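Local coordinates for ParB domain protein nuclease (Sulfolobus solfataricus, PDB 5K5D) that probably acts in DNA segregation as a pNOB8-like partition protein of the ParB family, and may also have nuclease activity, at residues L66-M69 with K70-F74; D85-Q88 with E89-K92; K185-S188 with E189-R193. The protein carries 4 engineered substitutions. All blocks are in the same frame, centred on the assembly; numbering follows the deposited sequence.

Contact 1 of 3, residues L66-M69 with K70-F74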
loop_
_atom_site.group_PDB
_atom_site.type_symbol
_atom_site.label_atom_id
_atom_site.label_comp_id
_atom_site.label_asym_id
_atom_site.label_seq_id
_atom_site.Cartn_x
_atom_site.Cartn_y
_atom_site.Cartn_z
ATOM N N LEU B 66 13.300 -8.179 -13.901
ATOM C CA LEU B 66 14.648 -7.832 -14.336
ATOM C C LEU B 66 15.675 -8.777 -13.720
ATOM O O LEU B 66 16.614 -9.212 -14.391
ATOM C CB LEU B 66 14.996 -6.384 -13.979
ATOM C CG LEU B 66 16.412 -5.981 -14.406
ATOM C CD1 LEU B 66 16.551 -6.039 -15.920
ATOM C CD2 LEU B 66 16.797 -4.606 -13.888
ATOM N N ASP B 67 15.495 -9.086 -12.439
ATOM C CA ASP B 67 16.420 -9.962 -11.732
ATOM C C ASP B 67 16.438 -11.364 -12.344
ATOM O O ASP B 67 17.499 -11.963 -12.536
ATOM C CB ASP B 67 16.067 -10.034 -10.244
ATOM C CG ASP B 67 17.039 -10.895 -9.459
ATOM O OD1 ASP B 67 18.129 -10.395 -9.106
ATOM O OD2 ASP B 67 16.718 -12.075 -9.200
ATOM N N ILE B 68 15.253 -11.877 -12.649
ATOM C CA ILE B 68 15.121 -13.173 -13.297
ATOM C C ILE B 68 15.831 -13.185 -14.653
ATOM O O ILE B 68 16.604 -14.094 -14.951
ATOM C CB ILE B 68 13.643 -13.540 -13.481
ATOM C CG1 ILE B 68 12.940 -13.547 -12.120
ATOM C CG2 ILE B 68 13.507 -14.878 -14.187
ATOM C CD1 ILE B 68 11.447 -13.776 -12.192
HETATM N N MSE B 69 15.579 -12.162 -15.462
HETATM C CA MSE B 69 16.150 -12.079 -16.801
HETATM C C MSE B 69 17.666 -11.966 -16.759
HETATM O O MSE B 69 18.365 -12.473 -17.639
HETATM C CB MSE B 69 15.567 -10.885 -17.555
HETATM C CG MSE B 69 14.104 -11.039 -17.918
HETATM SE SE MSE B 69 13.510 -9.582 -19.062
HETATM C CE MSE B 69 13.621 -8.135 -17.764
ATOM N N LYS B 70 18.165 -11.279 -15.738
ATOM C CA LYS B 70 19.594 -11.142 -15.532
ATOM C C LYS B 70 20.199 -12.529 -15.305
ATOM O O LYS B 70 21.253 -12.857 -15.853
ATOM C CB LYS B 70 19.866 -10.243 -14.326
ATOM C CG LYS B 70 21.005 -9.258 -14.519
ATOM C CD LYS B 70 20.531 -7.999 -15.223
ATOM C CE LYS B 70 19.795 -7.071 -14.268
ATOM N NZ LYS B 70 20.717 -6.379 -13.322
ATOM N N LYS B 71 19.514 -13.342 -14.504
ATOM C CA LYS B 71 19.977 -14.691 -14.185
ATOM C C LYS B 71 19.738 -15.689 -15.322
ATOM O O LYS B 71 20.425 -16.703 -15.416
ATOM C CB LYS B 71 19.330 -15.191 -12.889
ATOM C CG LYS B 71 19.814 -14.457 -11.649
ATOM C CD LYS B 71 18.908 -14.714 -10.461
ATOM C CE LYS B 71 19.391 -13.951 -9.238
ATOM N NZ LYS B 71 18.562 -14.247 -8.036
ATOM N N LEU B 72 18.774 -15.394 -16.187
ATOM C CA LEU B 72 18.468 -16.274 -17.307
ATOM C C LEU B 72 19.296 -15.945 -18.546
ATOM O O LEU B 72 19.024 -16.449 -19.637
ATOM C CB LEU B 72 16.974 -16.243 -17.633
ATOM C CG LEU B 72 16.102 -17.252 -16.882
ATOM C CD1 LEU B 72 16.382 -17.201 -15.391
ATOM C CD2 LEU B 72 14.623 -17.017 -17.167
ATOM N N GLY B 73 20.305 -15.096 -18.377
ATOM C CA GLY B 73 21.222 -14.783 -19.457
ATOM C C GLY B 73 20.803 -13.638 -20.366
ATOM O O GLY B 73 21.605 -13.159 -21.172
ATOM N N PHE B 74 19.553 -13.198 -20.245
ATOM C CA PHE B 74 19.058 -12.103 -21.072
ATOM C C PHE B 74 20.094 -10.988 -21.188
ATOM O O PHE B 74 20.731 -10.617 -20.204
ATOM C CB PHE B 74 17.737 -11.560 -20.526
ATOM C CG PHE B 74 16.576 -12.497 -20.711
ATOM C CD1 PHE B 74 16.491 -13.669 -19.980
ATOM C CD2 PHE B 74 15.569 -12.202 -21.615
ATOM C CE1 PHE B 74 15.424 -14.531 -20.149
ATOM C CE2 PHE B 74 14.499 -13.061 -21.787
ATOM C CZ PHE B 74 14.427 -14.226 -21.054
#

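Contact 2 of 3, residues D85-Q88 with E89-K92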
loop_
_atom_site.group_PDB
_atom_site.type_symbol
_atom_site.label_atom_id
_atom_site.label_comp_id
_atom_site.label_asym_id
_atom_site.label_seq_id
_atom_site.Cartn_x
_atom_site.Cartn_y
_atom_site.Cartn_z
ATOM N N ASP B 85 11.344 12.639 -15.163
ATOM C CA ASP B 85 12.432 12.306 -14.261
ATOM C C ASP B 85 11.839 11.862 -12.932
ATOM O O ASP B 85 11.280 12.671 -12.193
ATOM C CB ASP B 85 13.339 13.522 -14.068
ATOM C CG ASP B 85 14.633 13.182 -13.369
ATOM O OD1 ASP B 85 14.629 12.282 -12.503
ATOM O OD2 ASP B 85 15.661 13.817 -13.691
ATOM N N SER B 86 11.952 10.569 -12.642
ATOM C CA SER B 86 11.373 9.999 -11.430
ATOM C C SER B 86 11.986 10.602 -10.174
ATOM O O SER B 86 11.374 10.579 -9.107
ATOM C CB SER B 86 11.561 8.483 -11.407
ATOM O OG SER B 86 12.926 8.148 -11.230
ATOM N N GLN B 87 13.198 11.137 -10.305
ATOM C CA GLN B 87 13.892 11.734 -9.166
ATOM C C GLN B 87 13.371 13.132 -8.858
ATOM O O GLN B 87 13.678 13.699 -7.812
ATOM C CB GLN B 87 15.405 11.769 -9.400
ATOM C CG GLN B 87 16.051 10.393 -9.484
ATOM C CD GLN B 87 15.906 9.593 -8.199
ATOM O OE1 GLN B 87 15.361 8.486 -8.202
ATOM N NE2 GLN B 87 16.399 10.148 -7.093
ATOM N N GLN B 88 12.580 13.682 -9.774
ATOM C CA GLN B 88 11.979 14.993 -9.572
ATOM C C GLN B 88 10.459 14.904 -9.506
ATOM O O GLN B 88 9.827 15.565 -8.683
ATOM C CB GLN B 88 12.415 15.964 -10.669
ATOM C CG GLN B 88 13.902 16.289 -10.644
ATOM C CD GLN B 88 14.263 17.426 -11.576
ATOM O OE1 GLN B 88 14.084 18.598 -11.243
ATOM N NE2 GLN B 88 14.772 17.088 -12.756
ATOM N N GLU B 89 9.877 14.083 -10.373
ATOM C CA GLU B 89 8.435 13.858 -10.364
ATOM C C GLU B 89 8.086 12.479 -9.794
ATOM O O GLU B 89 7.389 11.694 -10.435
ATOM C CB GLU B 89 7.855 14.013 -11.773
ATOM C CG GLU B 89 7.832 15.448 -12.290
ATOM C CD GLU B 89 7.535 15.529 -13.783
ATOM O OE1 GLU B 89 8.444 15.250 -14.592
ATOM O OE2 GLU B 89 6.394 15.875 -14.151
ATOM N N ARG B 90 8.572 12.192 -8.590
ATOM C CA ARG B 90 8.276 10.928 -7.925
ATOM C C ARG B 90 6.806 10.542 -8.042
ATOM O O ARG B 90 6.480 9.384 -8.302
ATOM C CB ARG B 90 8.659 10.996 -6.448
ATOM C CG ARG B 90 10.149 11.067 -6.193
ATOM C CD ARG B 90 10.829 9.712 -6.325
ATOM N NE ARG B 90 11.149 9.146 -5.021
ATOM C CZ ARG B 90 11.979 8.126 -4.844
ATOM N NH1 ARG B 90 12.570 7.575 -5.894
ATOM N NH2 ARG B 90 12.225 7.662 -3.624
ATOM N N ASP B 91 5.926 11.514 -7.832
ATOM C CA ASP B 91 4.492 11.251 -7.844
ATOM C C ASP B 91 4.088 10.439 -9.067
ATOM O O ASP B 91 3.200 9.586 -8.986
ATOM C CB ASP B 91 3.678 12.552 -7.748
ATOM C CG ASP B 91 4.043 13.561 -8.824
ATOM O OD1 ASP B 91 5.249 13.829 -9.009
ATOM O OD2 ASP B 91 3.123 14.093 -9.486
ATOM N N LYS B 92 4.750 10.692 -10.192
ATOM C CA LYS B 92 4.464 9.961 -11.420
ATOM C C LYS B 92 4.934 8.508 -11.347
ATOM O O LYS B 92 4.245 7.603 -11.818
ATOM C CB LYS B 92 5.073 10.670 -12.628
ATOM C CG LYS B 92 4.339 11.943 -13.031
ATOM C CD LYS B 92 5.010 12.601 -14.220
ATOM C CE LYS B 92 4.149 13.711 -14.801
ATOM N NZ LYS B 92 3.877 14.786 -13.812
#

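Contact 3 of 3, residues K185-S188 with E189-R193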
loop_
_atom_site.group_PDB
_atom_site.type_symbol
_atom_site.label_atom_id
_atom_site.label_comp_id
_atom_site.label_asym_id
_atom_site.label_seq_id
_atom_site.Cartn_x
_atom_site.Cartn_y
_atom_site.Cartn_z
ATOM N N LYS B 185 -11.499 -0.675 -9.187
ATOM C CA LYS B 185 -10.972 -1.955 -9.644
ATOM C C LYS B 185 -10.012 -2.581 -8.630
ATOM O O LYS B 185 -9.733 -3.779 -8.685
ATOM C CB LYS B 185 -10.297 -1.804 -11.010
ATOM C CG LYS B 185 -11.269 -1.533 -12.151
ATOM C CD LYS B 185 -10.535 -1.269 -13.457
ATOM C CE LYS B 185 -11.483 -1.328 -14.644
ATOM N NZ LYS B 185 -12.040 -2.700 -14.840
ATOM N N ALA B 186 -9.513 -1.768 -7.703
ATOM C CA ALA B 186 -8.581 -2.241 -6.687
ATOM C C ALA B 186 -9.287 -2.495 -5.357
ATOM O O ALA B 186 -9.023 -3.487 -4.676
ATOM C CB ALA B 186 -7.458 -1.243 -6.505
ATOM N N LEU B 187 -10.182 -1.583 -4.994
ATOM C CA LEU B 187 -10.958 -1.705 -3.768
ATOM C C LEU B 187 -12.358 -1.158 -3.973
ATOM O O LEU B 187 -12.684 -0.650 -5.045
ATOM C CB LEU B 187 -10.281 -0.956 -2.623
ATOM C CG LEU B 187 -8.963 -1.521 -2.100
ATOM C CD1 LEU B 187 -8.406 -0.612 -1.019
ATOM C CD2 LEU B 187 -9.158 -2.933 -1.570
ATOM N N SER B 188 -13.181 -1.256 -2.937
ATOM C CA SER B 188 -14.551 -0.775 -3.009
ATOM C C SER B 188 -14.663 0.591 -2.355
ATOM O O SER B 188 -13.723 1.065 -1.719
ATOM C CB SER B 188 -15.501 -1.758 -2.324
ATOM O OG SER B 188 -15.281 -1.793 -0.924
ATOM N N GLU B 189 -15.821 1.220 -2.517
ATOM C CA GLU B 189 -16.063 2.529 -1.935
ATOM C C GLU B 189 -15.876 2.471 -0.420
ATOM O O GLU B 189 -15.127 3.263 0.151
ATOM C CB GLU B 189 -17.474 3.007 -2.282
ATOM C CG GLU B 189 -17.683 4.515 -2.175
ATOM C CD GLU B 189 -17.185 5.268 -3.397
ATOM O OE1 GLU B 189 -17.082 6.512 -3.325
ATOM O OE2 GLU B 189 -16.904 4.621 -4.430
ATOM N N SER B 190 -16.547 1.518 0.222
ATOM C CA SER B 190 -16.528 1.392 1.680
ATOM C C SER B 190 -15.168 0.942 2.206
ATOM O O SER B 190 -14.750 1.342 3.292
ATOM C CB SER B 190 -17.612 0.421 2.150
ATOM O OG SER B 190 -17.347 -0.894 1.691
ATOM N N ASP B 191 -14.487 0.101 1.433
ATOM C CA ASP B 191 -13.132 -0.322 1.766
ATOM C C ASP B 191 -12.153 0.857 1.795
ATOM O O ASP B 191 -11.268 0.910 2.644
ATOM C CB ASP B 191 -12.642 -1.395 0.791
ATOM C CG ASP B 191 -12.917 -2.804 1.287
ATOM O OD1 ASP B 191 -12.295 -3.751 0.758
ATOM O OD2 ASP B 191 -13.745 -2.965 2.211
ATOM N N LYS B 192 -12.310 1.795 0.866
ATOM C CA LYS B 192 -11.448 2.973 0.839
ATOM C C LYS B 192 -11.751 3.884 2.017
ATOM O O LYS B 192 -10.868 4.572 2.529
ATOM C CB LYS B 192 -11.623 3.761 -0.460
ATOM C CG LYS B 192 -11.120 3.058 -1.704
ATOM C CD LYS B 192 -11.283 3.946 -2.922
ATOM C CE LYS B 192 -10.979 3.194 -4.195
ATOM N NZ LYS B 192 -11.996 2.139 -4.449
ATOM N N ARG B 193 -13.007 3.888 2.444
ATOM C CA ARG B 193 -13.425 4.765 3.524
ATOM C C ARG B 193 -13.032 4.156 4.861
ATOM O O ARG B 193 -12.576 4.858 5.764
ATOM C CB ARG B 193 -14.929 5.015 3.460
ATOM C CG ARG B 193 -15.405 6.068 4.435
ATOM C CD ARG B 193 -16.877 6.369 4.252
ATOM N NE ARG B 193 -17.378 7.205 5.335
ATOM C CZ ARG B 193 -17.844 6.728 6.484
ATOM N NH1 ARG B 193 -17.875 5.418 6.693
ATOM N NH2 ARG B 193 -18.278 7.558 7.421
#

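Contact 1 of 3, residues L66-M69 with K70-F74
Met-69 and Phe-74 meet in a Met-aromatic contact where helix 63-71 of the ParB-like N-terminal region ends and its chain turns off towards strand 76-82. The evidence is positional. Met-69, present as selenomethionine, places CG over one face of the Phe-74 ring, 4.0 Å from the ring centroid and only 11° off the normal, which qualifies as CH-pi. Its SE lies farther out, 4.6 Å from that same Phe-74 centroid and oblique to it. CG anti to the carbonyl carbon (chi1 -69°) brings that methylene over the ring, and SE continues beyond it; the side chain also touches Leu-42 of helix 37-45 and Leu-51 of strand 51-53.

A second apolar pair is Ile-68 with Leu-72, whose side chains run alongside each other in the same sense; Ile-68 CG2 comes 3.8 Å from Leu-72 CD2. A mixed contact lies two residues earlier at each end: Lys-70, bent at each of its last three torsions, curls back so that its methylene CE rests 3.6 Å from Leu-66 CG.

Charge pairing falls to Asp-67 and Lys-71. The lysine is extended beyond CG, and its NZ reaches the syn lone pair of Asp-67 OD2 at 3.1 Å; Arg-35 forms a second salt bridge to that oxygen, which probably favours the ionised carboxylate between two cations.

At the helix end Leu-72 N has two acceptors: Ile-68 O at 2.8 Å, and Met-69 O in a weak bond with an N-H...O angle of 125°.

Contact 2 of 3, residues D85-Q88 with E89-K92
Arg-90 folds its aliphatic part round the carbonyl oxygen of Ser-86, four residues back along the chain. Its CB stands 3.8 Å from Ser-86 O, CG closes to 3.2 Å from that same oxygen, and CD is the nearest of the three, 3.0 Å from Ser-86 O. This sequence of approaches follows from the torsions: CG is anti to the carbonyl carbon and the chain bends again at chi2 (-78°) and chi3, so the methylenes wrap the oxygen instead of running past it. Arg-90 CA also comes near, 3.3 Å from Ser-86 O, in a bent CA-H...O contact.

Beyond CD the guanidinium has Ser-86 O at its edge, near its plane, while its charge is spent on other partners: NH1 forms a salt bridge with Asp-22, and NH2 another with Glu-24. Both acids belong to the region of helix 23-26, whose Phe-25 also touches the arginine. The bend therefore turns the cationic tip towards that helix.

The chain that presents Ser-86 O is an Asx turn leading into helix 90-99, recognised because Asp-85 OD1 accepts from Gln-87 N at 2.9 Å, on the anti side of the carboxylate. Asp-85 O is gripped twice: by Gln-88 N, and by Glu-89 N in a short, almost linear bond of 2.7 Å and 174°. Ser-86, a buried residue within the turn, makes a further hydrogen bond between its OG and Asp-54. On the helix side, Lys-92 bends at its last torsion to set NZ 2.8 Å from Glu-89 OE2, a salt bridge approached from 40° out of the carboxylate plane.

Contact 3 of 3, residues K185-S188 with E189-R193
An N-cap opens helix 189-201, and Ser-188 supplies it. Ser-188 OG touches the first turn by accepting a hydrogen bond from Asp-191 N at 3.1 Å, with an N-H...O angle of 153°, so a backbone N-H that has no helical carbonyl before it is satisfied by a side chain. The hydroxyl can reach because chi1 of 68° sets OG between the backbone N and the carbonyl carbon of its own residue. There it also packs against the acid it caps, with Asp-191 CB 3.2 Å from Ser-188 OG.

The following backbone N-H already makes a helical bond: Lys-192 N donates to Ser-188 O at 3.0 Å. Lys-192 then uses its side chain on the preceding loop. CG passes 3.3 Å from Ser-188 O, the chain stays extended until a bend at chi4 (67°), and NZ ends 2.9 Å from Leu-187 O in a bond that is weak by its geometry. Its stronger partner is Asp-181, in a salt bridge, and Asn-184 accepts a hydrogen bond too; the ammonium thus gathers acceptors from several points of the loop.

Leu-187 and Asp-191 cross at about a right angle, Leu-187 CD2 coming 4.0 Å from Asp-191 OD1. That OD1 pairs with Lys-109, while OD2 lies close to the like-charged Asp-219; the lysine may offset this.

The cap sits between two helices. Leu-187 packs on Leu-113 and Phe-116 of helix 109-128, while Lys-192 touches Leu-177 of helix 170-180, the helix that precedes this loop.

From the N terminus, the contacts come in series, none nested in or crossing another, and each closes only a local turn. Contact 1 ends helix 63-71 just before strand 76-82; contact 2 lies beyond that strand, turning the chain into helix 90-99. Both belong to the ParB-like N-terminal range, their centres about 26 Å apart. Contact 1 faces helix 37-45 and strand 51-53, contact 2 helix 23-26. Much later, contact 3 joins the loop after helix 170-180 to helix 189-201, beside helix 109-128. Its centre is about 36 Å from that of contact 1, on the opposite side of the chain's centre.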